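Local coordinates for protein dermonecrotic toxin (Pasteurella multocida, PDB 2EBF) that acts as a potent mitogen and dermonecrotic toxin that induces bone resorption and is associated with atrophic rhinitis in pigs, here represented by its C-terminal region, at residues E361-C366 with T390-N395; I382-N387 with G535-L540; N433-K436 with A442-K445; K456-G461 with I488-R493; N482-A487 with V521-I526. One frame throughout, in Å; residues are numbered along the deposited sequence.

Interaction 1: residues E361-C366 with T390-N395; sequences ERIEKC and TTFIDN
Ile363 of helix 359-370 lies over the ring of Phe392 in the short helix 389-394, an apolar helix-helix contact in the C2 part of the toxin that is buried at one end and fringed by polar side chains at the other. The CG2 methyl of Ile363 stands 3.7 Å from the centroid of the Phe392 ring and only 9° off the ring normal, a CH-pi contact centred on the face. With CG2 opposite the backbone N (chi1 of CG1 -61°), the other branch lies along the CE2-CZ side of the ring, and CD1 at its tip also comes to 3.8 Å from CG2 of Thr391. A beta-branched residue suits this place because both of its arms bear on the ring and on the threonine methyl. The small side chain of Thr391 fits here, where the helices come close (CA of Ile363 to CA of Phe392 6.3 Å).

At the polar fringe the aliphatic part of Glu364 meets the amide of Asn395, CG to ND2 at 3.4 Å. This is van der Waals contact; the amide nitrogen gives its hydrogen bond to OD1 of Asn368, one turn further along helix 359-370, which fixes how the amide is turned. Both helices flank the mixed sheet, Cys366 touching Val373 and Phe392 touching Phe375 of strand 372-376, with apolar side chains facing the strands as in layered alpha/beta domains.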
# COMPACT_ATOMS: atom_id res chain seq x y z
N GLU A 361 -15.11 26.20 28.92
CA GLU A 361 -14.36 25.12 29.58
C GLU A 361 -13.99 24.04 28.56
O GLU A 361 -12.88 23.50 28.59
CB GLU A 361 -15.19 24.53 30.71
CG GLU A 361 -15.20 25.39 31.96
CD GLU A 361 -16.23 24.96 32.99
OE1 GLU A 361 -16.14 25.45 34.14
OE2 GLU A 361 -17.13 24.15 32.66
N ARG A 362 -14.93 23.74 27.67
CA ARG A 362 -14.68 22.82 26.56
C ARG A 362 -13.55 23.30 25.65
O ARG A 362 -12.68 22.52 25.28
CB ARG A 362 -15.95 22.59 25.76
CG ARG A 362 -16.81 21.48 26.33
CD ARG A 362 -18.14 21.39 25.63
NE ARG A 362 -19.17 22.14 26.33
CZ ARG A 362 -20.32 22.52 25.79
NH1 ARG A 362 -20.59 22.25 24.52
NH2 ARG A 362 -21.20 23.20 26.51
N ILE A 363 -13.56 24.58 25.29
CA ILE A 363 -12.52 25.14 24.43
C ILE A 363 -11.15 25.09 25.11
O ILE A 363 -10.14 24.77 24.46
CB ILE A 363 -12.83 26.59 24.00
CG1 ILE A 363 -14.15 26.63 23.21
CG2 ILE A 363 -11.66 27.17 23.21
CD1 ILE A 363 -14.69 28.05 22.93
N GLU A 364 -11.14 25.41 26.41
CA GLU A 364 -9.93 25.33 27.23
C GLU A 364 -9.39 23.91 27.30
O GLU A 364 -8.18 23.71 27.18
CB GLU A 364 -10.18 25.86 28.64
CG GLU A 364 -10.22 27.38 28.71
CD GLU A 364 -10.93 27.91 29.96
OE1 GLU A 364 -11.20 27.13 30.90
OE2 GLU A 364 -11.21 29.13 30.00
N LYS A 365 -10.28 22.95 27.51
CA LYS A 365 -9.88 21.54 27.58
C LYS A 365 -9.36 21.02 26.24
O LYS A 365 -8.37 20.31 26.22
CB LYS A 365 -11.02 20.66 28.10
CG LYS A 365 -10.56 19.28 28.59
CD LYS A 365 -11.47 18.76 29.70
CE LYS A 365 -10.82 17.63 30.48
NZ LYS A 365 -9.90 18.12 31.56
N CYS A 366 -10.03 21.38 25.14
CA CYS A 366 -9.59 20.96 23.80
C CYS A 366 -8.22 21.53 23.44
O CYS A 366 -7.34 20.82 22.92
CB CYS A 366 -10.62 21.35 22.72
SG CYS A 366 -12.17 20.38 22.78
N THR A 390 -12.01 33.86 19.13
CA THR A 390 -11.17 34.59 20.07
C THR A 390 -10.72 33.69 21.22
O THR A 390 -9.58 33.77 21.68
CB THR A 390 -11.91 35.81 20.64
OG1 THR A 390 -12.15 36.74 19.57
CG2 THR A 390 -11.11 36.52 21.75
N THR A 391 -11.64 32.84 21.67
CA THR A 391 -11.41 31.98 22.82
C THR A 391 -10.43 30.87 22.46
O THR A 391 -9.57 30.51 23.26
CB THR A 391 -12.75 31.43 23.36
OG1 THR A 391 -13.65 32.54 23.59
CG2 THR A 391 -12.55 30.67 24.67
N PHE A 392 -10.56 30.33 21.25
CA PHE A 392 -9.61 29.33 20.77
C PHE A 392 -8.20 29.94 20.68
O PHE A 392 -7.23 29.32 21.12
CB PHE A 392 -10.02 28.76 19.40
CG PHE A 392 -11.11 27.71 19.48
CD1 PHE A 392 -10.77 26.36 19.61
CD2 PHE A 392 -12.45 28.07 19.38
CE1 PHE A 392 -11.77 25.37 19.68
CE2 PHE A 392 -13.46 27.09 19.45
CZ PHE A 392 -13.12 25.74 19.59
N ILE A 393 -8.12 31.14 20.11
CA ILE A 393 -6.85 31.85 19.91
C ILE A 393 -6.18 32.15 21.26
O ILE A 393 -4.97 31.94 21.42
CB ILE A 393 -7.06 33.15 19.09
CG1 ILE A 393 -7.53 32.80 17.67
CG2 ILE A 393 -5.80 34.01 19.04
CD1 ILE A 393 -7.87 34.01 16.81
N ASP A 394 -6.97 32.63 22.21
CA ASP A 394 -6.48 32.93 23.55
C ASP A 394 -5.92 31.72 24.29
O ASP A 394 -5.08 31.87 25.19
CB ASP A 394 -7.60 33.56 24.38
CG ASP A 394 -7.89 34.98 23.98
OD1 ASP A 394 -7.15 35.55 23.14
OD2 ASP A 394 -8.86 35.55 24.53
N ASN A 395 -6.38 30.53 23.93
CA ASN A 395 -5.88 29.29 24.52
C ASN A 395 -4.82 28.61 23.66
O ASN A 395 -4.51 27.43 23.85
CB ASN A 395 -7.04 28.35 24.86
CG ASN A 395 -7.85 28.86 26.04
OD1 ASN A 395 -8.87 29.53 25.87
ND2 ASN A 395 -7.37 28.59 27.24

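Interaction 2: residues I382-N387 with G535-L540; sequences IDFFLN and GAWQFL
Phe384, on helix 379-387, meets Trp537 on the edge strand 537-539, and these two aromatic residues make up most of the contact.

The ring pair is oblique: the Phe384 ring and the five-membered ring of Trp537 have centroids 4.7 Å apart and planes inclined at 44°. Within that tilt it is the far end of the phenyl ring that bears on the indole. CE1 of Phe384 sits 3.4 Å above the indole plane, offset toward its rim, while CZ of Phe384 comes within 3.5 Å of CE3 of Trp537. Each side chain leaves its backbone with CG opposite the N (chi1 177° in Phe384 and -177° in Trp537), which carries both rings into the gap between helix and strand.

A CH-pi contact complements the ring pair. CB of Trp537 lies over a face of the phenyl ring, 4.1 Å from its centroid, so the tryptophan touches Phe384 with its stem as well as its indole.

The backbone adds little: the carbonyl O of Gly535 lies 4.1 Å from CD2 of Phe384, oblique to the ring. At the backbone angles of Gly535 a CB would press on the carbonyl O of the preceding residue, which explains the glycine. The indole N-H is satisfied by OG1 of Thr529 on the adjoining strand, so a large ring can be buried without leaving its one donor without a partner.

Strand 537-539 pairs antiparallel with strand 528-531, whose Val531 also touches Phe384. Ile359 and Ile363 of helix 359-370 add to the apolar surroundings; Phe354 meets the indole edge-to-face, and the Phe375 ring lies nearly parallel to it.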
# COMPACT_ATOMS: atom_id res chain seq x y z
N ILE A 382 -18.63 25.27 11.45
CA ILE A 382 -17.71 26.34 11.09
C ILE A 382 -18.15 27.67 11.73
O ILE A 382 -17.33 28.40 12.29
CB ILE A 382 -17.53 26.49 9.55
CG1 ILE A 382 -16.86 25.23 8.97
CG2 ILE A 382 -16.71 27.74 9.24
CD1 ILE A 382 -16.93 25.10 7.44
N ASP A 383 -19.45 27.97 11.65
CA ASP A 383 -19.99 29.20 12.26
C ASP A 383 -19.80 29.24 13.77
O ASP A 383 -19.44 30.28 14.32
CB ASP A 383 -21.46 29.39 11.89
CG ASP A 383 -21.66 29.80 10.43
OD1 ASP A 383 -20.79 30.49 9.87
OD2 ASP A 383 -22.69 29.43 9.85
N PHE A 384 -20.03 28.11 14.44
CA PHE A 384 -19.77 28.00 15.88
C PHE A 384 -18.31 28.29 16.22
O PHE A 384 -18.00 29.03 17.15
CB PHE A 384 -20.15 26.60 16.40
CG PHE A 384 -19.83 26.40 17.85
CD1 PHE A 384 -18.60 25.89 18.25
CD2 PHE A 384 -20.76 26.74 18.83
CE1 PHE A 384 -18.30 25.73 19.59
CE2 PHE A 384 -20.46 26.57 20.18
CZ PHE A 384 -19.23 26.08 20.56
N PHE A 385 -17.41 27.67 15.46
CA PHE A 385 -15.98 27.89 15.64
C PHE A 385 -15.64 29.38 15.48
O PHE A 385 -15.02 29.99 16.36
CB PHE A 385 -15.18 27.03 14.64
CG PHE A 385 -13.72 27.32 14.65
CD1 PHE A 385 -13.12 27.98 13.58
CD2 PHE A 385 -12.94 26.97 15.75
CE1 PHE A 385 -11.77 28.27 13.60
CE2 PHE A 385 -11.57 27.26 15.77
CZ PHE A 385 -10.99 27.91 14.70
N LEU A 386 -16.11 29.97 14.39
CA LEU A 386 -15.84 31.39 14.12
C LEU A 386 -16.42 32.30 15.20
O LEU A 386 -15.78 33.28 15.58
CB LEU A 386 -16.31 31.80 12.72
CG LEU A 386 -15.61 31.07 11.56
CD1 LEU A 386 -16.14 31.53 10.23
CD2 LEU A 386 -14.11 31.27 11.64
N ASN A 387 -17.61 31.97 15.69
CA ASN A 387 -18.25 32.73 16.78
C ASN A 387 -17.49 32.68 18.10
O ASN A 387 -17.66 33.56 18.95
CB ASN A 387 -19.69 32.26 17.00
CG ASN A 387 -20.62 32.69 15.88
OD1 ASN A 387 -21.70 32.12 15.70
ND2 ASN A 387 -20.21 33.69 15.11
N GLY A 535 -27.67 24.65 17.80
CA GLY A 535 -26.39 25.32 18.03
C GLY A 535 -25.58 24.73 19.16
O GLY A 535 -24.56 25.30 19.56
N ALA A 536 -26.03 23.60 19.69
CA ALA A 536 -25.32 22.91 20.76
C ALA A 536 -24.11 22.17 20.21
O ALA A 536 -24.18 21.51 19.17
CB ALA A 536 -26.26 21.95 21.48
N TRP A 537 -22.99 22.29 20.92
CA TRP A 537 -21.73 21.67 20.53
C TRP A 537 -21.58 20.37 21.30
O TRP A 537 -21.47 20.37 22.51
CB TRP A 537 -20.59 22.62 20.87
CG TRP A 537 -19.22 22.17 20.49
CD1 TRP A 537 -18.87 21.34 19.47
CD2 TRP A 537 -17.99 22.59 21.10
NE1 TRP A 537 -17.50 21.19 19.41
CE2 TRP A 537 -16.94 21.95 20.40
CE3 TRP A 537 -17.68 23.44 22.16
CZ2 TRP A 537 -15.59 22.14 20.74
CZ3 TRP A 537 -16.34 23.63 22.50
CH2 TRP A 537 -15.32 22.97 21.79
N GLN A 538 -21.58 19.25 20.58
CA GLN A 538 -21.58 17.96 21.25
C GLN A 538 -20.60 16.96 20.68
O GLN A 538 -20.18 17.07 19.53
CB GLN A 538 -22.98 17.36 21.27
CG GLN A 538 -23.61 17.22 19.91
CD GLN A 538 -25.12 17.34 19.96
OE1 GLN A 538 -25.71 17.58 21.02
NE2 GLN A 538 -25.77 17.17 18.81
N PHE A 539 -20.25 15.99 21.52
CA PHE A 539 -19.36 14.90 21.18
C PHE A 539 -19.99 14.00 20.12
O PHE A 539 -21.21 13.77 20.13
CB PHE A 539 -19.05 14.11 22.44
CG PHE A 539 -18.11 12.95 22.23
CD1 PHE A 539 -18.53 11.65 22.48
CD2 PHE A 539 -16.80 13.17 21.81
CE1 PHE A 539 -17.66 10.58 22.31
CE2 PHE A 539 -15.92 12.09 21.63
CZ PHE A 539 -16.35 10.81 21.87
N LEU A 540 -19.15 13.51 19.22
CA LEU A 540 -19.55 12.59 18.18
C LEU A 540 -18.87 11.24 18.48
O LEU A 540 -17.71 11.06 18.14
CB LEU A 540 -19.06 13.12 16.84
CG LEU A 540 -19.84 13.08 15.54
CD1 LEU A 540 -18.83 12.93 14.40
CD2 LEU A 540 -20.85 11.95 15.48

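Interaction 3: residues N433-K436 with A442-K445; sequences NLDK and AFRK
Asp435 reaches across from the end of helix 425-434 to the first turn of helix 442-452, where both of its carboxylate oxygens accept backbone N-H groups. OD2 takes the N-H of Phe443 at 3.0 Å, and OD1 takes that of Arg444, also at 3.0 Å. The bonds are fairly straight, with N-H...O angles of 154° and 159°, and each oxygen uses its own syn lone pair, on the side of the other oxygen, so the carboxylate grips two successive amides like a fork. Its CG lies opposite the carbonyl carbon (chi1 -74°), which brings the acid over to the second helix.

OD1 has a further partner: a water donates to it at 2.8 Å and accepts from NE of Arg444 at 2.7 Å, in the plane of the guanidinium. The acid and the guanidinium are thus linked through water, while NH2 of Arg444 forms a salt bridge with Asp428 and the guanidinium makes a cation-pi contact with Phe432.

Apolar contact completes the join. CD1 of Leu434 lies over one face of the Phe443 ring, 4.2 Å from its centroid, whereas OD2 of Asp435 stands at the ring's edge.

A short acid suits a buried spot facing amides of a first helical turn, which lack acceptors within their own helix. These donors and the positive end of the helix dipole would probably stabilise the charged carboxylate. The paired bonds tie the two helices together across a five-residue connection.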
# COMPACT_ATOMS: atom_id res chain seq x y z
N ASN A 433 -17.56 26.08 -4.96
CA ASN A 433 -18.16 24.76 -4.99
C ASN A 433 -18.53 24.26 -3.61
O ASN A 433 -19.66 23.81 -3.39
CB ASN A 433 -17.24 23.78 -5.69
CG ASN A 433 -17.40 23.83 -7.18
OD1 ASN A 433 -16.84 24.69 -7.86
ND2 ASN A 433 -18.18 22.90 -7.70
N LEU A 434 -17.58 24.33 -2.68
CA LEU A 434 -17.80 23.97 -1.28
C LEU A 434 -18.94 24.75 -0.63
O LEU A 434 -19.75 24.17 0.11
CB LEU A 434 -16.52 24.17 -0.46
CG LEU A 434 -15.41 23.12 -0.57
CD1 LEU A 434 -14.24 23.50 0.31
CD2 LEU A 434 -15.94 21.73 -0.22
N ASP A 435 -19.00 26.05 -0.90
CA ASP A 435 -20.01 26.92 -0.31
C ASP A 435 -21.30 26.99 -1.14
O ASP A 435 -22.15 27.85 -0.91
CB ASP A 435 -19.43 28.32 -0.08
CG ASP A 435 -18.47 28.38 1.10
OD1 ASP A 435 -17.54 29.22 1.08
OD2 ASP A 435 -18.64 27.59 2.05
N LYS A 436 -21.45 26.05 -2.07
CA LYS A 436 -22.60 26.00 -2.99
C LYS A 436 -22.89 27.35 -3.67
O LYS A 436 -24.05 27.76 -3.79
CB LYS A 436 -23.85 25.47 -2.28
CG LYS A 436 -23.96 23.96 -2.22
CD LYS A 436 -23.50 23.40 -0.89
CE LYS A 436 -23.72 21.89 -0.84
NZ LYS A 436 -23.55 21.33 0.53
N ALA A 442 -19.29 29.67 4.49
CA ALA A 442 -18.56 29.25 5.70
C ALA A 442 -17.10 28.85 5.46
O ALA A 442 -16.22 29.25 6.23
CB ALA A 442 -19.31 28.12 6.40
N PHE A 443 -16.86 28.06 4.41
CA PHE A 443 -15.49 27.63 4.09
C PHE A 443 -14.62 28.83 3.72
O PHE A 443 -13.49 28.96 4.18
CB PHE A 443 -15.48 26.57 2.98
CG PHE A 443 -15.96 25.20 3.43
CD1 PHE A 443 -17.27 24.79 3.19
CD2 PHE A 443 -15.11 24.33 4.11
CE1 PHE A 443 -17.72 23.52 3.60
CE2 PHE A 443 -15.54 23.07 4.52
CZ PHE A 443 -16.84 22.66 4.26
N ARG A 444 -15.18 29.73 2.91
CA ARG A 444 -14.52 30.99 2.57
C ARG A 444 -14.25 31.83 3.81
O ARG A 444 -13.14 32.33 4.01
CB ARG A 444 -15.39 31.77 1.58
CG ARG A 444 -14.76 33.03 1.04
CD ARG A 444 -15.59 33.65 -0.09
NE ARG A 444 -15.69 32.76 -1.26
CZ ARG A 444 -14.76 32.63 -2.20
NH1 ARG A 444 -13.63 33.33 -2.15
NH2 ARG A 444 -14.96 31.79 -3.21
N LYS A 445 -15.27 31.96 4.66
CA LYS A 445 -15.15 32.70 5.92
C LYS A 445 -14.09 32.13 6.86
O LYS A 445 -13.37 32.88 7.52
CB LYS A 445 -16.50 32.76 6.63
CG LYS A 445 -17.35 33.97 6.24
CD LYS A 445 -18.82 33.77 6.59
CE LYS A 445 -19.14 34.14 8.03
NZ LYS A 445 -20.59 34.49 8.19
O HOH W 1 -17.63 30.95 -1.18

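Interaction 4: residues K456-G461 with I488-R493; sequences KFRAIG and IEKLDR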
# COMPACT_ATOMS: atom_id res chain seq x y z
N LYS A 456 -2.37 29.62 10.95
CA LYS A 456 -2.05 28.71 9.85
C LYS A 456 -3.29 28.00 9.33
O LYS A 456 -4.16 27.62 10.11
CB LYS A 456 -1.02 27.67 10.29
CG LYS A 456 0.36 28.24 10.54
CD LYS A 456 1.21 27.31 11.38
CE LYS A 456 1.67 26.09 10.60
NZ LYS A 456 2.43 26.42 9.35
N PHE A 457 -3.38 27.86 8.01
CA PHE A 457 -4.47 27.13 7.36
C PHE A 457 -3.89 26.01 6.50
O PHE A 457 -3.05 26.25 5.63
CB PHE A 457 -5.33 28.07 6.51
CG PHE A 457 -6.62 27.44 6.03
CD1 PHE A 457 -7.78 27.57 6.78
CD2 PHE A 457 -6.66 26.71 4.85
CE1 PHE A 457 -8.97 27.01 6.36
CE2 PHE A 457 -7.85 26.14 4.42
CZ PHE A 457 -9.01 26.28 5.18
N ARG A 458 -4.34 24.79 6.76
CA ARG A 458 -3.83 23.62 6.06
C ARG A 458 -4.94 22.82 5.40
O ARG A 458 -5.94 22.48 6.04
CB ARG A 458 -3.05 22.74 7.04
CG ARG A 458 -2.51 21.44 6.45
CD ARG A 458 -1.63 20.72 7.48
NE ARG A 458 -0.48 21.54 7.87
CZ ARG A 458 0.65 21.63 7.17
NH1 ARG A 458 0.79 20.95 6.04
NH2 ARG A 458 1.65 22.41 7.59
N ALA A 459 -4.76 22.51 4.12
CA ALA A 459 -5.58 21.50 3.45
C ALA A 459 -4.95 20.14 3.72
O ALA A 459 -3.74 19.97 3.53
CB ALA A 459 -5.63 21.76 1.97
N ILE A 460 -5.76 19.18 4.15
CA ILE A 460 -5.28 17.81 4.33
C ILE A 460 -5.97 16.79 3.42
O ILE A 460 -5.70 15.59 3.50
CB ILE A 460 -5.34 17.33 5.81
CG1 ILE A 460 -6.79 17.31 6.32
CG2 ILE A 460 -4.43 18.18 6.68
CD1 ILE A 460 -7.00 16.47 7.58
N GLY A 461 -6.86 17.27 2.56
CA GLY A 461 -7.45 16.41 1.52
C GLY A 461 -6.39 16.05 0.50
O GLY A 461 -5.40 16.77 0.32
N ILE A 488 -1.46 12.89 10.17
CA ILE A 488 -0.45 12.38 11.10
C ILE A 488 0.88 13.11 10.91
O ILE A 488 1.53 13.52 11.88
CB ILE A 488 -0.23 10.86 10.95
CG1 ILE A 488 -1.48 10.07 11.38
CG2 ILE A 488 0.98 10.40 11.77
CD1 ILE A 488 -1.87 10.26 12.82
N GLU A 489 1.28 13.27 9.66
CA GLU A 489 2.55 13.92 9.35
C GLU A 489 2.55 15.38 9.76
O GLU A 489 3.54 15.89 10.27
CB GLU A 489 2.86 13.77 7.85
CG GLU A 489 4.21 14.32 7.38
CD GLU A 489 5.42 13.73 8.09
OE1 GLU A 489 6.40 14.48 8.29
OE2 GLU A 489 5.41 12.52 8.45
N LYS A 490 1.41 16.05 9.58
CA LYS A 490 1.39 17.51 9.64
C LYS A 490 0.77 18.10 10.90
O LYS A 490 1.03 19.26 11.23
CB LYS A 490 0.69 18.08 8.40
CG LYS A 490 1.36 17.68 7.09
CD LYS A 490 2.78 18.25 7.01
CE LYS A 490 3.55 17.72 5.82
NZ LYS A 490 3.16 18.38 4.57
N LEU A 491 -0.04 17.32 11.61
CA LEU A 491 -0.83 17.86 12.72
C LEU A 491 -0.43 17.45 14.13
O LEU A 491 -0.40 18.30 15.02
CB LEU A 491 -2.33 17.61 12.50
CG LEU A 491 -2.98 18.32 11.32
CD1 LEU A 491 -4.44 17.94 11.23
CD2 LEU A 491 -2.80 19.85 11.38
N ASP A 492 -0.12 16.18 14.37
CA ASP A 492 0.29 15.83 15.73
C ASP A 492 1.79 16.02 15.92
O ASP A 492 2.60 15.08 15.83
CB ASP A 492 -0.30 14.50 16.28
CG ASP A 492 0.22 13.25 15.58
OD1 ASP A 492 -0.07 12.14 16.11
OD2 ASP A 492 0.90 13.34 14.53
N ARG A 493 2.14 17.29 16.13
CA ARG A 493 3.51 17.73 16.28
C ARG A 493 3.58 18.63 17.51
O ARG A 493 2.62 19.33 17.83
CB ARG A 493 3.96 18.50 15.03
CG ARG A 493 4.05 17.63 13.76
CD ARG A 493 4.72 18.37 12.60
NE ARG A 493 3.80 19.28 11.92
CZ ARG A 493 4.08 19.98 10.83
NH1 ARG A 493 5.28 19.90 10.25
NH2 ARG A 493 3.16 20.77 10.30
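Arg458, on the edge strand 456-461, lays one face of its guanidinium against the aliphatic chain of Lys490, near the end of helix 473-490. The two side chains cross at about a right angle. CB of Lys490 sits 3.4 Å above the guanidinium plane, toward its rim, and CG of Lys490 is 3.5 Å from NH1 of Arg458. Bends in the lysine chain at chi2 (-63°) and chi4 carry it along the flat group, leaving its NZ 3.8 Å from NH1 of Arg458.

NH2 of Arg458 lies at the edge of the Arg493 guanidinium, near its plane and 3.5 Å from NH2 of Arg493; the two flat groups are 80° apart. Weak bonds from NE and NH2 of Arg493 to the carbonyl O of Lys490 help to orient it.

Three cations this close would probably repel one another, but salt bridges from Glu399 to NE of Arg458 and from Glu486 to Lys490 offset two of them. Long chains suit Arg458 and Lys490: methylenes pack while charges find acids. CD2 of Leu491 also touches CD of Arg458 at 4.2 Å, the side chains sliding past each other in opposite directions.

The contact joins the outermost strand of the mixed sheet to the helix that follows it; strand 399-402 lies alongside and supplies Glu399, and Ala401 where Leu491 rests.

Interaction 5: residues N482-A487 with V521-I526; sequences NIIAEA and VQYLKI
Ile484 of helix 473-490 presses on the ring of Tyr523 in the short helix 520-524, the closer of two apolar contacts that join these helices. CG2 of Ile484 comes to 3.5 Å from CD2 of Tyr523 and meets the ring obliquely; CD1 of the same isoleucine reaches CD2 of the tyrosine at 4.0 Å. Both branches meet the CD2 and CE2 atoms of the ring, and the two side chains cross at about a right angle. With CG2 opposite the backbone N and the CG1 arm extended (chi2 172°), CG2 and CD1 both reach the ring.

One turn on, Ala487 receives Leu524. CD2 of Leu524 lies 3.7 Å from the carbonyl O of Ala487, and its CD1 is 4.2 Å from CB of Ala487. A methyl side chain suits this place, since it lets the leucine reach the helix backbone itself.

In the next shell, the tyrosine ring meets Phe336, and its OH makes a weak hydrogen bond to the carbonyl O of Leu332, giving the hydroxyl a partner at the edge of an apolar contact. Behind Leu524, Lys525 has positive phi and ends the helix in a Schellman motif; the backbone N of Ile526 reaches back to O of Val521 at 3.0 Å.

Leu520 adds to the seam by touching both Ile484 and Ala487. Helix 312-333 packs alongside through Leu332 and Thr333, while Trp341 of helix 339-345 covers Val521 and Gln522.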
# COMPACT_ATOMS: atom_id res chain seq x y z
N ASN A 482 -5.30 8.22 2.81
CA ASN A 482 -4.39 9.28 2.37
C ASN A 482 -4.54 10.58 3.17
O ASN A 482 -3.57 11.32 3.38
CB ASN A 482 -4.58 9.55 0.88
CG ASN A 482 -4.10 8.39 -0.00
OD1 ASN A 482 -4.56 8.25 -1.14
ND2 ASN A 482 -3.19 7.57 0.52
N ILE A 483 -5.76 10.87 3.60
CA ILE A 483 -6.02 12.06 4.41
C ILE A 483 -5.45 11.89 5.82
O ILE A 483 -4.79 12.77 6.35
CB ILE A 483 -7.53 12.38 4.44
CG1 ILE A 483 -7.98 12.76 3.03
CG2 ILE A 483 -7.85 13.50 5.46
CD1 ILE A 483 -9.44 13.09 2.90
N ILE A 484 -5.72 10.74 6.42
CA ILE A 484 -5.17 10.42 7.74
C ILE A 484 -3.64 10.46 7.75
O ILE A 484 -3.03 11.03 8.66
CB ILE A 484 -5.76 9.08 8.25
CG1 ILE A 484 -7.17 9.36 8.79
CG2 ILE A 484 -4.86 8.44 9.29
CD1 ILE A 484 -7.97 8.14 9.15
N ALA A 485 -3.02 9.88 6.72
CA ALA A 485 -1.57 9.91 6.58
C ALA A 485 -1.05 11.34 6.58
O ALA A 485 -0.07 11.65 7.28
CB ALA A 485 -1.14 9.16 5.29
N GLU A 486 -1.70 12.23 5.82
CA GLU A 486 -1.27 13.64 5.81
C GLU A 486 -1.45 14.30 7.18
O GLU A 486 -0.56 15.02 7.65
CB GLU A 486 -2.01 14.44 4.72
CG GLU A 486 -1.54 15.90 4.56
CD GLU A 486 -0.16 16.05 3.95
OE1 GLU A 486 0.54 15.03 3.72
OE2 GLU A 486 0.26 17.21 3.69
N ALA A 487 -2.59 14.04 7.83
CA ALA A 487 -2.85 14.61 9.15
C ALA A 487 -1.86 14.15 10.22
O ALA A 487 -1.45 14.95 11.08
CB ALA A 487 -4.28 14.33 9.59
N VAL A 521 -9.57 11.17 14.29
CA VAL A 521 -9.70 11.57 15.67
C VAL A 521 -9.02 10.53 16.57
O VAL A 521 -8.33 10.89 17.53
CB VAL A 521 -11.21 11.83 15.90
CG1 VAL A 521 -11.82 11.11 17.07
CG2 VAL A 521 -11.51 13.29 15.80
N GLN A 522 -9.17 9.26 16.23
CA GLN A 522 -8.44 8.19 16.92
C GLN A 522 -6.94 8.30 16.70
O GLN A 522 -6.16 8.24 17.65
CB GLN A 522 -8.95 6.81 16.52
CG GLN A 522 -10.31 6.50 17.10
CD GLN A 522 -11.43 7.24 16.41
OE1 GLN A 522 -11.44 7.37 15.19
NE2 GLN A 522 -12.40 7.71 17.20
N TYR A 523 -6.52 8.46 15.44
CA TYR A 523 -5.10 8.61 15.17
C TYR A 523 -4.50 9.84 15.81
O TYR A 523 -3.37 9.80 16.28
CB TYR A 523 -4.82 8.60 13.67
CG TYR A 523 -4.80 7.23 13.04
CD1 TYR A 523 -3.73 6.35 13.25
CD2 TYR A 523 -5.84 6.82 12.22
CE1 TYR A 523 -3.71 5.08 12.66
CE2 TYR A 523 -5.83 5.55 11.62
CZ TYR A 523 -4.76 4.70 11.84
OH TYR A 523 -4.76 3.45 11.25
N LEU A 524 -5.26 10.94 15.86
CA LEU A 524 -4.74 12.21 16.40
C LEU A 524 -4.95 12.37 17.91
O LEU A 524 -4.50 13.35 18.51
CB LEU A 524 -5.31 13.41 15.64
CG LEU A 524 -4.92 13.57 14.16
CD1 LEU A 524 -5.66 14.76 13.53
CD2 LEU A 524 -3.39 13.73 13.97
N LYS A 525 -5.62 11.40 18.53
CA LYS A 525 -5.84 11.39 19.98
C LYS A 525 -6.69 12.59 20.44
O LYS A 525 -6.41 13.20 21.47
CB LYS A 525 -4.51 11.36 20.75
CG LYS A 525 -3.49 10.28 20.33
CD LYS A 525 -2.35 10.83 19.47
CE LYS A 525 -1.43 11.76 20.25
NZ LYS A 525 -0.37 12.37 19.38
N ILE A 526 -7.72 12.92 19.66
CA ILE A 526 -8.60 14.06 19.97
C ILE A 526 -10.06 13.61 19.89
O ILE A 526 -10.33 12.52 19.40
CB ILE A 526 -8.34 15.25 19.01
CG1 ILE A 526 -8.59 14.85 17.54
CG2 ILE A 526 -6.91 15.80 19.25
CD1 ILE A 526 -8.42 15.99 16.53

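In the fold
All five contacts belong to one part of the C-terminal region, the C2 domain, and gather round its mixed beta-sheet. Interactions 1 and 2 have centres about 13 Å apart and touch: Ile363 and Phe392 reach Trp537, and Phe392 meets Phe385. Interaction 3, its centre about 17 Å from that of interaction 2, joins it through Ile382, which packs on Phe443. Interactions 4 and 5, with centres about 9 Å apart, share helix 473-490, with Ile488 against Tyr523. Along the chain, interactions 3, 4 and 5 are nested inside the loop closed by interaction 2, whereas 1 crosses 2 and 4 crosses 5. Interactions 2 and 4 reach opposite outermost strands, so sequence-distant helices and strands are bound into one compact unit.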